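Local coordinates for putative hemin ABC transport system, membrane protein (Burkholderia cenocepacia J2315, PDB 5B57) that probably forms the membrane-spanning permease subunit of an ABC importer that carries heme across the inner membrane, at residues A[149-154]-A[215-220]; A[265-270]-A[326-331]; A[172-177]-A[298-303]. All coordinates share one frame; numbering follows the deposited sequence.

Contact 1. Residues A[149-154]-A[215-220]; sequences ATTLIV and GLLTFV
Leu217 reaches between Thr150, Thr151 and Val154, and each branch of its isobutyl group has its own partner. CD1 lies against the backbone of the facing helix, 3.9 Å from Thr151 CA, with the hydroxyl oxygen of the same threonine beside it. CD2 meets the isopropyl group of Val154, 3.8 Å from CG1. Leu217 CG stands anti to its carbonyl carbon (chi1 -82°), which carries the fork out over the turn from Thr150 to Val154. At the root of the side chain, Thr150 CG2 comes alongside Leu217 CB at 3.9 Å, the two side chains running past each other in opposite senses. Thr150 thus presents its methyl to the neighbouring helix and keeps OG1 on its own, bonded to Ala146 O; Thr151 OG1 is likewise engaged by Leu147 O.

Val154 is the other half of the contact. With CG1 trans to the backbone N (chi1 176°), this methyl is directed toward the facing helix, where it sits 3.4 Å from Leu217 O and 3.6 Å from Val220 CG1. The two valine branches meet at a slant, one turn beyond Leu217. No hydrogen bond joins the segments, so the association rests on van der Waals contacts, mostly aliphatic.

The short helical segments run nearly parallel, 23° apart with their axes 9.8 Å from each other, a spacing filled chiefly by Leu217 and Val154. Helix 223-234 also packs on helix 141-154, its Leu229 against Thr150 and Ile153, while Leu152 turns to Ala168 and Ala172 of helix 168-188. Helix 196-220 also borders the dimer partner: Leu216 and Phe219 touch Ile358 and Asp357 of the second subunit, and Thr218 touches its Thr230.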
ATOM      1  N   ALA A 149     -31.356   6.426  -3.278  1.00 37.89           N
ATOM      2  CA  ALA A 149     -32.106   6.073  -4.477  1.00 37.82           C
ATOM      3  C   ALA A 149     -32.944   4.807  -4.270  1.00 39.00           C
ATOM      4  O   ALA A 149     -34.078   4.727  -4.751  1.00 41.33           O
ATOM      5  CB  ALA A 149     -31.148   5.903  -5.655  1.00 37.26           C
ATOM      6  N   THR A 150     -32.407   3.808  -3.565  1.00 34.97           N
ATOM      7  CA  THR A 150     -33.158   2.573  -3.397  1.00 33.76           C
ATOM      8  C   THR A 150     -34.190   2.699  -2.282  1.00 34.52           C
ATOM      9  O   THR A 150     -35.301   2.156  -2.393  1.00 36.13           O
ATOM     10  CB  THR A 150     -32.202   1.413  -3.125  1.00 32.38           C
ATOM     11  OG1 THR A 150     -31.308   1.298  -4.222  1.00 30.19           O
ATOM     12  CG2 THR A 150     -32.956   0.089  -3.020  1.00 33.55           C
ATOM     13  N   THR A 151     -33.843   3.408  -1.199  1.00 32.39           N
ATOM     14  CA  THR A 151     -34.821   3.690  -0.152  1.00 32.98           C
ATOM     15  C   THR A 151     -36.101   4.280  -0.736  1.00 35.10           C
ATOM     16  O   THR A 151     -37.209   3.908  -0.333  1.00 35.52           O
ATOM     17  CB  THR A 151     -34.227   4.644   0.878  1.00 31.89           C
ATOM     18  OG1 THR A 151     -33.089   4.030   1.493  1.00 31.47           O
ATOM     19  CG2 THR A 151     -35.248   4.975   1.930  1.00 28.87           C
ATOM     20  N   LEU A 152     -35.961   5.178  -1.718  1.00 35.72           N
ATOM     21  CA  LEU A 152     -37.120   5.836  -2.306  1.00 35.23           C
ATOM     22  C   LEU A 152     -37.842   4.948  -3.310  1.00 37.37           C
ATOM     23  O   LEU A 152     -39.076   4.896  -3.308  1.00 40.23           O
ATOM     24  CB  LEU A 152     -36.720   7.149  -2.986  1.00 33.02           C
ATOM     25  CG  LEU A 152     -37.940   7.807  -3.685  1.00 35.46           C
ATOM     26  CD1 LEU A 152     -38.978   8.266  -2.707  1.00 36.14           C
ATOM     27  CD2 LEU A 152     -37.581   8.966  -4.557  1.00 36.72           C
ATOM     28  N   ILE A 153     -37.109   4.271  -4.195  1.00 37.25           N
ATOM     29  CA  ILE A 153     -37.773   3.445  -5.207  1.00 42.44           C
ATOM     30  C   ILE A 153     -38.601   2.343  -4.545  1.00 45.73           C
ATOM     31  O   ILE A 153     -39.699   2.015  -5.009  1.00 49.60           O
ATOM     32  CB  ILE A 153     -36.741   2.874  -6.201  1.00 42.99           C
ATOM     33  CG1 ILE A 153     -36.023   3.979  -6.982  1.00 30.17           C
ATOM     34  CG2 ILE A 153     -37.367   1.836  -7.137  1.00 32.39           C
ATOM     35  CD1 ILE A 153     -35.078   3.440  -8.031  1.00 29.34           C
ATOM     36  N   VAL A 154     -38.109   1.783  -3.431  1.00 44.67           N
ATOM     37  CA  VAL A 154     -38.720   0.599  -2.825  1.00 43.57           C
ATOM     38  C   VAL A 154     -39.739   0.951  -1.746  1.00 46.19           C
ATOM     39  O   VAL A 154     -40.738   0.235  -1.587  1.00 45.72           O
ATOM     40  CB  VAL A 154     -37.630  -0.337  -2.269  1.00 39.37           C
ATOM     41  CG1 VAL A 154     -38.267  -1.536  -1.543  1.00 39.69           C
ATOM     42  CG2 VAL A 154     -36.688  -0.787  -3.391  1.00 37.02           C
ATOM     43  N   GLY A 215     -29.493  -4.554  -0.284  1.00 27.12           N
ATOM     44  CA  GLY A 215     -29.926  -5.894  -0.654  1.00 26.56           C
ATOM     45  C   GLY A 215     -31.196  -6.293   0.060  1.00 26.26           C
ATOM     46  O   GLY A 215     -32.054  -6.978  -0.501  1.00 26.16           O
ATOM     47  N   LEU A 216     -31.333  -5.861   1.310  1.00 26.32           N
ATOM     48  CA  LEU A 216     -32.569  -6.061   2.041  1.00 26.68           C
ATOM     49  C   LEU A 216     -33.740  -5.429   1.313  1.00 29.88           C
ATOM     50  O   LEU A 216     -34.822  -6.031   1.227  1.00 32.38           O
ATOM     51  CB  LEU A 216     -32.420  -5.461   3.425  1.00 25.29           C
ATOM     52  CG  LEU A 216     -33.256  -6.056   4.513  1.00 25.47           C
ATOM     53  CD1 LEU A 216     -33.100  -7.543   4.420  1.00 25.34           C
ATOM     54  CD2 LEU A 216     -32.670  -5.514   5.794  1.00 25.57           C
ATOM     55  N   LEU A 217     -33.536  -4.206   0.784  1.00 29.95           N
ATOM     56  CA  LEU A 217     -34.589  -3.459   0.100  1.00 28.34           C
ATOM     57  C   LEU A 217     -34.850  -4.007  -1.292  1.00 29.14           C
ATOM     58  O   LEU A 217     -36.011  -4.141  -1.705  1.00 29.38           O
ATOM     59  CB  LEU A 217     -34.212  -1.988   0.023  1.00 27.24           C
ATOM     60  CG  LEU A 217     -34.483  -1.145   1.252  1.00 26.92           C
ATOM     61  CD1 LEU A 217     -33.702   0.125   1.098  1.00 26.59           C
ATOM     62  CD2 LEU A 217     -35.964  -0.861   1.343  1.00 28.13           C
ATOM     63  N   THR A 218     -33.781  -4.336  -2.015  1.00 29.97           N
ATOM     64  CA  THR A 218     -33.906  -5.102  -3.253  1.00 32.79           C
ATOM     65  C   THR A 218     -34.709  -6.383  -3.049  1.00 34.59           C
ATOM     66  O   THR A 218     -35.664  -6.655  -3.782  1.00 32.62           O
ATOM     67  CB  THR A 218     -32.525  -5.453  -3.765  1.00 30.98           C
ATOM     68  OG1 THR A 218     -31.763  -4.253  -3.876  1.00 23.46           O
ATOM     69  CG2 THR A 218     -32.639  -6.097  -5.075  1.00 23.77           C
ATOM     70  N   PHE A 219     -34.305  -7.190  -2.061  1.00 37.02           N
ATOM     71  CA  PHE A 219     -34.999  -8.430  -1.721  1.00 38.16           C
ATOM     72  C   PHE A 219     -36.504  -8.237  -1.646  1.00 39.69           C
ATOM     73  O   PHE A 219     -37.275  -9.059  -2.158  1.00 42.25           O
ATOM     74  CB  PHE A 219     -34.453  -8.948  -0.387  1.00 36.59           C
ATOM     75  CG  PHE A 219     -35.255 -10.061   0.237  1.00 34.32           C
ATOM     76  CD1 PHE A 219     -35.357 -11.305  -0.383  1.00 33.83           C
ATOM     77  CD2 PHE A 219     -35.857  -9.878   1.473  1.00 33.07           C
ATOM     78  CE1 PHE A 219     -36.071 -12.335   0.201  1.00 33.47           C
ATOM     79  CE2 PHE A 219     -36.577 -10.900   2.068  1.00 34.25           C
ATOM     80  CZ  PHE A 219     -36.689 -12.132   1.433  1.00 34.20           C
ATOM     81  N   VAL A 220     -36.944  -7.139  -1.031  1.00 37.80           N
ATOM     82  CA  VAL A 220     -38.369  -6.924  -0.863  1.00 37.99           C
ATOM     83  C   VAL A 220     -39.007  -6.198  -2.049  1.00 39.24           C
ATOM     84  O   VAL A 220     -40.233  -6.015  -2.055  1.00 39.15           O
ATOM     85  CB  VAL A 220     -38.609  -6.180   0.463  1.00 37.11           C
ATOM     86  CG1 VAL A 220     -38.307  -4.680   0.309  1.00 36.77           C
ATOM     87  CG2 VAL A 220     -40.022  -6.451   0.972  1.00 38.00           C
TER

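Contact 2. Residues A[265-270]-A[326-331]; sequences ALNALQ and DQRIVL
Asp326 OD1 is gripped by two N-H groups that arrive on opposite faces of its carboxylate: Asn267 ND2 at 2.7 Å from across the contact, and Arg328 N, also 2.7 Å away, from the first turn of its own helix. Neither donor lies in the carboxylate plane; the amide nitrogen stands 54° out of it. Asp326 OD1 itself lies close to the plane of the Asn267 amide, though the carboxylate is turned steeply against that amide. In one of two modelled conformers of Arg328, NH1 comes near Asp326 OD2, at most an attraction of charges.

The same asparagine also accepts. Gln327 N donates to Asn267 OD1 over 2.6 Å, nearly straight at 165°, in the carbonyl plane and on a lone pair. One side-chain amide therefore serves two consecutive residues, its oxygen taking a main-chain N-H and its nitrogen giving to the carboxylate, which would fix its rotation. Beside this polar pair, Gln327 has CG opposite the backbone N (chi1 -165°), which sets CG next to Leu266 CB, and the bend at chi2 brings its NE2 to 3.5 Å from Leu266 CD1. Ala127 of helix 94-128 backs both side chains, and an aromatic side chain of another protein's chain packs on Asn267.

The bond from Arg328 N makes Asp326 the N-cap of helix 327-352, and Asn267 of the short helix 263-269 takes up the N-H of the following residue, adding a second, tertiary acceptor at this helix start.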
ATOM      1  N   ALA A 265      -2.149  24.331  -2.832  1.00 37.01           N
ATOM      2  CA  ALA A 265      -2.013  23.495  -1.644  1.00 33.58           C
ATOM      3  C   ALA A 265      -1.902  22.018  -2.013  1.00 31.33           C
ATOM      4  O   ALA A 265      -1.086  21.284  -1.435  1.00 28.08           O
ATOM      5  CB  ALA A 265      -3.193  23.736  -0.711  1.00 34.14           C
ATOM      6  N   LEU A 266      -2.694  21.569  -2.993  1.00 32.73           N
ATOM      7  CA  LEU A 266      -2.616  20.178  -3.431  1.00 32.04           C
ATOM      8  C   LEU A 266      -1.275  19.872  -4.071  1.00 31.17           C
ATOM      9  O   LEU A 266      -0.753  18.760  -3.916  1.00 31.24           O
ATOM     10  CB  LEU A 266      -3.748  19.850  -4.403  1.00 32.93           C
ATOM     11  CG  LEU A 266      -5.138  19.642  -3.797  1.00 26.20           C
ATOM     12  CD1 LEU A 266      -6.186  19.641  -4.907  1.00 28.46           C
ATOM     13  CD2 LEU A 266      -5.167  18.363  -2.986  1.00 25.19           C
ATOM     14  N   ASN A 267      -0.701  20.833  -4.799  1.00 31.30           N
ATOM     15  CA  ASN A 267       0.603  20.576  -5.397  1.00 30.09           C
ATOM     16  C   ASN A 267       1.644  20.411  -4.318  1.00 28.66           C
ATOM     17  O   ASN A 267       2.494  19.524  -4.413  1.00 28.46           O
ATOM     18  CB  ASN A 267       1.000  21.687  -6.358  1.00 32.01           C
ATOM     19  CG  ASN A 267       0.496  21.439  -7.761  1.00 33.90           C
ATOM     20  OD1 ASN A 267       0.140  20.311  -8.113  1.00 33.19           O
ATOM     21  ND2 ASN A 267       0.455  22.493  -8.574  1.00 36.41           N
ATOM     22  N   ALA A 268       1.565  21.233  -3.264  1.00 28.76           N
ATOM     23  CA  ALA A 268       2.522  21.147  -2.165  1.00 28.70           C
ATOM     24  C   ALA A 268       2.349  19.857  -1.376  1.00 29.22           C
ATOM     25  O   ALA A 268       3.342  19.278  -0.924  1.00 27.01           O
ATOM     26  CB  ALA A 268       2.398  22.366  -1.249  1.00 27.61           C
ATOM     27  N   LEU A 269       1.105  19.394  -1.227  1.00 31.61           N
ATOM     28  CA  LEU A 269       0.805  18.138  -0.544  1.00 34.23           C
ATOM     29  C   LEU A 269       1.320  16.904  -1.283  1.00 37.39           C
ATOM     30  O   LEU A 269       1.545  15.861  -0.655  1.00 37.05           O
ATOM     31  CB  LEU A 269      -0.696  18.039  -0.340  1.00 33.96           C
ATOM     32  CG  LEU A 269      -1.193  16.792   0.352  1.00 34.47           C
ATOM     33  CD1 LEU A 269      -0.588  16.739   1.739  1.00 34.73           C
ATOM     34  CD2 LEU A 269      -2.710  16.859   0.397  1.00 35.63           C
ATOM     35  N   GLN A 270       1.545  17.003  -2.597  1.00 41.50           N
ATOM     36  CA  GLN A 270       2.140  15.912  -3.360  1.00 46.11           C
ATOM     37  C   GLN A 270       3.570  15.623  -2.956  1.00 45.98           C
ATOM     38  O   GLN A 270       4.162  14.648  -3.444  1.00 52.41           O
ATOM     39  CB  GLN A 270       2.080  16.247  -4.842  1.00 52.59           C
ATOM     40  CG  GLN A 270       0.677  16.302  -5.330  1.00 60.05           C
ATOM     41  CD  GLN A 270      -0.061  15.154  -4.744  1.00 68.74           C
ATOM     42  OE1 GLN A 270       0.277  13.996  -5.009  1.00 72.42           O
ATOM     43  NE2 GLN A 270      -1.011  15.448  -3.860  1.00 71.31           N
ATOM     44  N   ASP A 326       1.235  18.688 -12.066  1.00 26.33           N
ATOM     45  CA  ASP A 326       0.875  20.036 -11.621  1.00 30.05           C
ATOM     46  C   ASP A 326      -0.640  20.209 -11.533  1.00 30.46           C
ATOM     47  O   ASP A 326      -1.330  20.181 -12.560  1.00 30.09           O
ATOM     48  CB  ASP A 326       1.471  21.092 -12.561  1.00 33.91           C
ATOM     49  CG  ASP A 326       1.206  22.546 -12.083  1.00 38.71           C
ATOM     50  OD1 ASP A 326       0.282  22.799 -11.269  1.00 36.18           O
ATOM     51  OD2 ASP A 326       1.938  23.460 -12.533  1.00 45.41           O
ATOM     52  N   GLN A 327      -1.168  20.403 -10.316  1.00 31.24           N
ATOM     53  CA  GLN A 327      -2.614  20.504 -10.142  1.00 31.33           C
ATOM     54  C   GLN A 327      -3.220  21.613 -11.001  1.00 32.55           C
ATOM     55  O   GLN A 327      -4.381  21.528 -11.401  1.00 30.75           O
ATOM     56  CB  GLN A 327      -2.939  20.731  -8.665  1.00 32.06           C
ATOM     57  CG  GLN A 327      -4.394  20.509  -8.243  1.00 33.17           C
ATOM     58  CD  GLN A 327      -4.938  19.089  -8.514  1.00 31.73           C
ATOM     59  OE1 GLN A 327      -4.189  18.158  -8.844  1.00 31.79           O
ATOM     60  NE2 GLN A 327      -6.254  18.930  -8.371  1.00 29.49           N
ATOM     61  N   ARG A 328      -2.441  22.651 -11.319  1.00 35.43           N
ATOM     62  CA  ARG A 328      -2.962  23.781 -12.082  0.57 36.87           C
ATOM     63  C   ARG A 328      -3.299  23.399 -13.518  1.00 34.29           C
ATOM     64  O   ARG A 328      -4.187  23.978 -14.127  1.00 36.34           O
ATOM     65  CB  ARG A 328      -1.954  24.941 -12.024  0.57 36.61           C
ATOM     66  CG  ARG A 328      -2.306  26.081 -11.045  0.57 38.05           C
ATOM     67  CD  ARG A 328      -1.080  26.605 -10.249  0.57 38.29           C
ATOM     68  NE  ARG A 328      -0.045  27.275 -11.055  0.57 40.24           N
ATOM     69  CZ  ARG A 328       1.224  26.870 -11.161  0.57 41.40           C
ATOM     70  NH1 ARG A 328       1.651  25.784 -10.514  0.57 40.64           N
ATOM     71  NH2 ARG A 328       2.076  27.558 -11.914  0.57 42.75           N
ATOM     72  N   ILE A 329      -2.583  22.404 -14.078  1.00 35.38           N
ATOM     73  CA  ILE A 329      -2.923  21.845 -15.388  1.00 36.34           C
ATOM     74  C   ILE A 329      -3.930  20.702 -15.268  1.00 33.45           C
ATOM     75  O   ILE A 329      -4.880  20.607 -16.048  1.00 32.28           O
ATOM     76  CB  ILE A 329      -1.650  21.352 -16.104  1.00 40.18           C
ATOM     77  CG1 ILE A 329      -0.705  22.504 -16.353  1.00 46.61           C
ATOM     78  CG2 ILE A 329      -1.998  20.638 -17.405  1.00 39.20           C
ATOM     79  CD1 ILE A 329       0.766  22.074 -16.500  1.00 52.09           C
ATOM     80  N   VAL A 330      -3.721  19.790 -14.316  1.00 31.36           N
ATOM     81  CA  VAL A 330      -4.391  18.494 -14.373  1.00 29.27           C
ATOM     82  C   VAL A 330      -5.880  18.634 -14.090  1.00 27.50           C
ATOM     83  O   VAL A 330      -6.699  17.923 -14.679  1.00 26.76           O
ATOM     84  CB  VAL A 330      -3.732  17.503 -13.404  1.00 28.63           C
ATOM     85  CG1 VAL A 330      -4.651  16.278 -13.188  1.00 19.14           C
ATOM     86  CG2 VAL A 330      -2.365  17.113 -13.904  1.00 20.66           C
ATOM     87  N   LEU A 331      -6.263  19.552 -13.183  1.00 26.57           N
ATOM     88  CA  LEU A 331      -7.664  19.599 -12.768  1.00 25.19           C
ATOM     89  C   LEU A 331      -8.573  20.115 -13.874  1.00 25.63           C
ATOM     90  O   LEU A 331      -9.600  19.466 -14.143  1.00 27.29           O
ATOM     91  CB  LEU A 331      -7.807  20.395 -11.472  1.00 27.42           C
ATOM     92  CG  LEU A 331      -9.229  20.292 -10.909  1.00 30.60           C
ATOM     93  CD1 LEU A 331      -9.190  19.951  -9.442  1.00 33.13           C
ATOM     94  CD2 LEU A 331      -9.984  21.591 -11.094  1.00 31.88           C
TER

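Contact 3. Residues A[172-177]-A[298-303]; sequences AAFAGG and VGALVS
Phe174 drives the edge of its ring into the backbone of helix 283-305 at Gly299. CD1 comes to 3.3 Å from Gly299 C, which lies in the ring plane, and CE1 to 3.2 Å from Ala300 N, so the ring meets the peptide link between these residues edge-on. CG lies trans to the backbone N (chi1 -168°), swinging the ring across from a CB that does not itself point at the other helix. Gly299 has no side chain, which leaves its main chain accessible to the ring.

Ser303, one turn along, fills the same close strip. Its OG sits over the backbone of the facing helix, 3.5 Å from Ala173 CB and 3.3 Å from Phe174 CB. The approach of OG to Phe174 N has too poor an angle for a hydrogen bond. Instead the hydroxyl lies 2.8 Å from Gly299 O and within bonding reach of Pro170 O.

Ala173, Gly299 and Ser303 allow these two helices, both predicted to span the membrane, an axial separation of 8.2 Å between the short segments. They run in roughly opposite directions, at 145°, within the all-helical FecCD-type permease fold, and Gly177 and Gly299 both lie on the facing sides.

Next to the ring, Ala300 CB touches Phe174 CE1 at 4.0 Å, and helix 242-260 approaches here, with Cys251 against both residues. Away from the close strip the character changes: Ala175 points away from helix 283-305 and is on the surface, and Ala172, partly exposed, makes no contact with the segment 298-303. By contrast, Ala173, on the close side, also has Ala145 of helix 141-154 for a neighbour.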
ATOM      1  N   ALA A 172     -33.407  12.380  -3.285  1.00 38.29           N
ATOM      2  CA  ALA A 172     -33.132  11.311  -2.323  1.00 28.45           C
ATOM      3  C   ALA A 172     -31.692  10.839  -2.431  1.00 32.90           C
ATOM      4  O   ALA A 172     -30.990  10.747  -1.424  1.00 34.97           O
ATOM      5  CB  ALA A 172     -34.092  10.140  -2.533  1.00 28.76           C
ATOM      6  N   ALA A 173     -31.232  10.539  -3.654  1.00 30.74           N
ATOM      7  CA  ALA A 173     -29.850  10.101  -3.870  1.00 28.07           C
ATOM      8  C   ALA A 173     -28.856  11.138  -3.359  1.00 29.57           C
ATOM      9  O   ALA A 173     -27.797  10.786  -2.816  1.00 27.58           O
ATOM     10  CB  ALA A 173     -29.624   9.822  -5.363  1.00 24.48           C
ATOM     11  N   PHE A 174     -29.196  12.418  -3.502  1.00 30.98           N
ATOM     12  CA  PHE A 174     -28.282  13.465  -3.092  1.00 31.69           C
ATOM     13  C   PHE A 174     -28.211  13.559  -1.573  1.00 33.42           C
ATOM     14  O   PHE A 174     -27.126  13.756  -1.012  1.00 33.88           O
ATOM     15  CB  PHE A 174     -28.719  14.786  -3.726  1.00 32.95           C
ATOM     16  CG  PHE A 174     -27.705  15.879  -3.602  1.00 32.41           C
ATOM     17  CD1 PHE A 174     -26.467  15.769  -4.210  1.00 30.79           C
ATOM     18  CD2 PHE A 174     -27.995  17.039  -2.888  1.00 34.34           C
ATOM     19  CE1 PHE A 174     -25.525  16.803  -4.098  1.00 32.35           C
ATOM     20  CE2 PHE A 174     -27.050  18.090  -2.773  1.00 34.18           C
ATOM     21  CZ  PHE A 174     -25.823  17.972  -3.373  1.00 32.78           C
ATOM     22  N   ALA A 175     -29.349  13.414  -0.884  1.00 34.20           N
ATOM     23  CA  ALA A 175     -29.329  13.458   0.575  1.00 27.73           C
ATOM     24  C   ALA A 175     -28.583  12.260   1.147  1.00 33.41           C
ATOM     25  O   ALA A 175     -27.695  12.416   1.990  1.00 35.41           O
ATOM     26  CB  ALA A 175     -30.743  13.511   1.124  1.00 29.01           C
ATOM     27  N   GLY A 176     -28.903  11.059   0.677  1.00 25.69           N
ATOM     28  CA  GLY A 176     -28.166   9.891   1.119  1.00 42.17           C
ATOM     29  C   GLY A 176     -26.689   9.983   0.784  1.00 39.53           C
ATOM     30  O   GLY A 176     -25.828   9.603   1.590  1.00 40.33           O
ATOM     31  N   GLY A 177     -26.378  10.493  -0.411  1.00 36.87           N
ATOM     32  CA  GLY A 177     -24.986  10.623  -0.809  1.00 34.57           C
ATOM     33  C   GLY A 177     -24.204  11.466   0.171  1.00 33.85           C
ATOM     34  O   GLY A 177     -23.137  11.072   0.646  1.00 32.90           O
ATOM     35  N   VAL A 298     -19.776  14.900  -6.980  1.00 22.72           N
ATOM     36  CA  VAL A 298     -20.153  13.517  -7.263  1.00 21.67           C
ATOM     37  C   VAL A 298     -21.577  13.235  -6.790  1.00 24.20           C
ATOM     38  O   VAL A 298     -22.344  12.536  -7.467  1.00 25.25           O
ATOM     39  CB  VAL A 298     -19.136  12.554  -6.624  1.00 20.84           C
ATOM     40  CG1 VAL A 298     -19.565  11.108  -6.816  1.00 21.54           C
ATOM     41  CG2 VAL A 298     -17.769  12.789  -7.209  1.00 21.26           C
ATOM     42  N   GLY A 299     -21.959  13.756  -5.621  1.00 24.34           N
ATOM     43  CA  GLY A 299     -23.301  13.474  -5.126  1.00 24.31           C
ATOM     44  C   GLY A 299     -24.370  14.019  -6.050  1.00 26.32           C
ATOM     45  O   GLY A 299     -25.381  13.368  -6.302  1.00 26.99           O
ATOM     46  N   ALA A 300     -24.154  15.226  -6.573  1.00 25.62           N
ATOM     47  CA  ALA A 300     -25.048  15.765  -7.581  1.00 26.60           C
ATOM     48  C   ALA A 300     -25.111  14.875  -8.810  1.00 26.56           C
ATOM     49  O   ALA A 300     -26.181  14.733  -9.408  1.00 29.91           O
ATOM     50  CB  ALA A 300     -24.603  17.170  -7.970  1.00 28.44           C
ATOM     51  N   LEU A 301     -23.997  14.253  -9.196  1.00 24.80           N
ATOM     52  CA  LEU A 301     -23.940  13.574 -10.493  1.00 25.60           C
ATOM     53  C   LEU A 301     -24.535  12.178 -10.435  1.00 27.58           C
ATOM     54  O   LEU A 301     -25.334  11.798 -11.299  1.00 27.53           O
ATOM     55  CB  LEU A 301     -22.500  13.501 -10.979  1.00 24.43           C
ATOM     56  CG  LEU A 301     -22.041  14.873 -11.423  1.00 24.45           C
ATOM     57  CD1 LEU A 301     -20.521  14.933 -11.627  1.00 23.65           C
ATOM     58  CD2 LEU A 301     -22.807  15.197 -12.687  1.00 25.04           C
ATOM     59  N   VAL A 302     -24.121  11.388  -9.446  1.00 27.50           N
ATOM     60  CA  VAL A 302     -24.712  10.075  -9.244  1.00 25.87           C
ATOM     61  C   VAL A 302     -26.215  10.202  -9.093  1.00 28.93           C
ATOM     62  O   VAL A 302     -26.950   9.283  -9.448  1.00 29.50           O
ATOM     63  CB  VAL A 302     -24.063   9.397  -8.025  1.00 24.56           C
ATOM     64  CG1 VAL A 302     -24.397   7.927  -7.986  1.00 25.51           C
ATOM     65  CG2 VAL A 302     -22.582   9.558  -8.103  1.00 25.39           C
ATOM     66  N   SER A 303     -26.696  11.358  -8.609  1.00 32.20           N
ATOM     67  CA  SER A 303     -28.121  11.544  -8.337  1.00 36.82           C
ATOM     68  C   SER A 303     -28.960  11.437  -9.587  1.00 41.67           C
ATOM     69  O   SER A 303     -30.136  11.050  -9.516  1.00 49.07           O
ATOM     70  CB  SER A 303     -28.381  12.905  -7.699  1.00 39.87           C
ATOM     71  OG  SER A 303     -28.129  12.854  -6.304  1.00 44.95           O
TER

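Contacts 1 and 3 are joined through their first segments, helices 141-154 and 168-188, where Ala149 CB lies 4.2 Å from Ala173 CB; contact 2 touches neither and lies across the chain's centre from contact 1. Contact 3 is the most central and is buried, with small residues and one aromatic edge between closely spaced helices. Contact 1, partly buried and farther out, uses branched aliphatic side chains across a wider gap near the second subunit. Contact 2 is also buried although peripheral, but there another protein's chain supplies cover, and it differs in chemistry, being the one contact with hydrogen bonds between its segments.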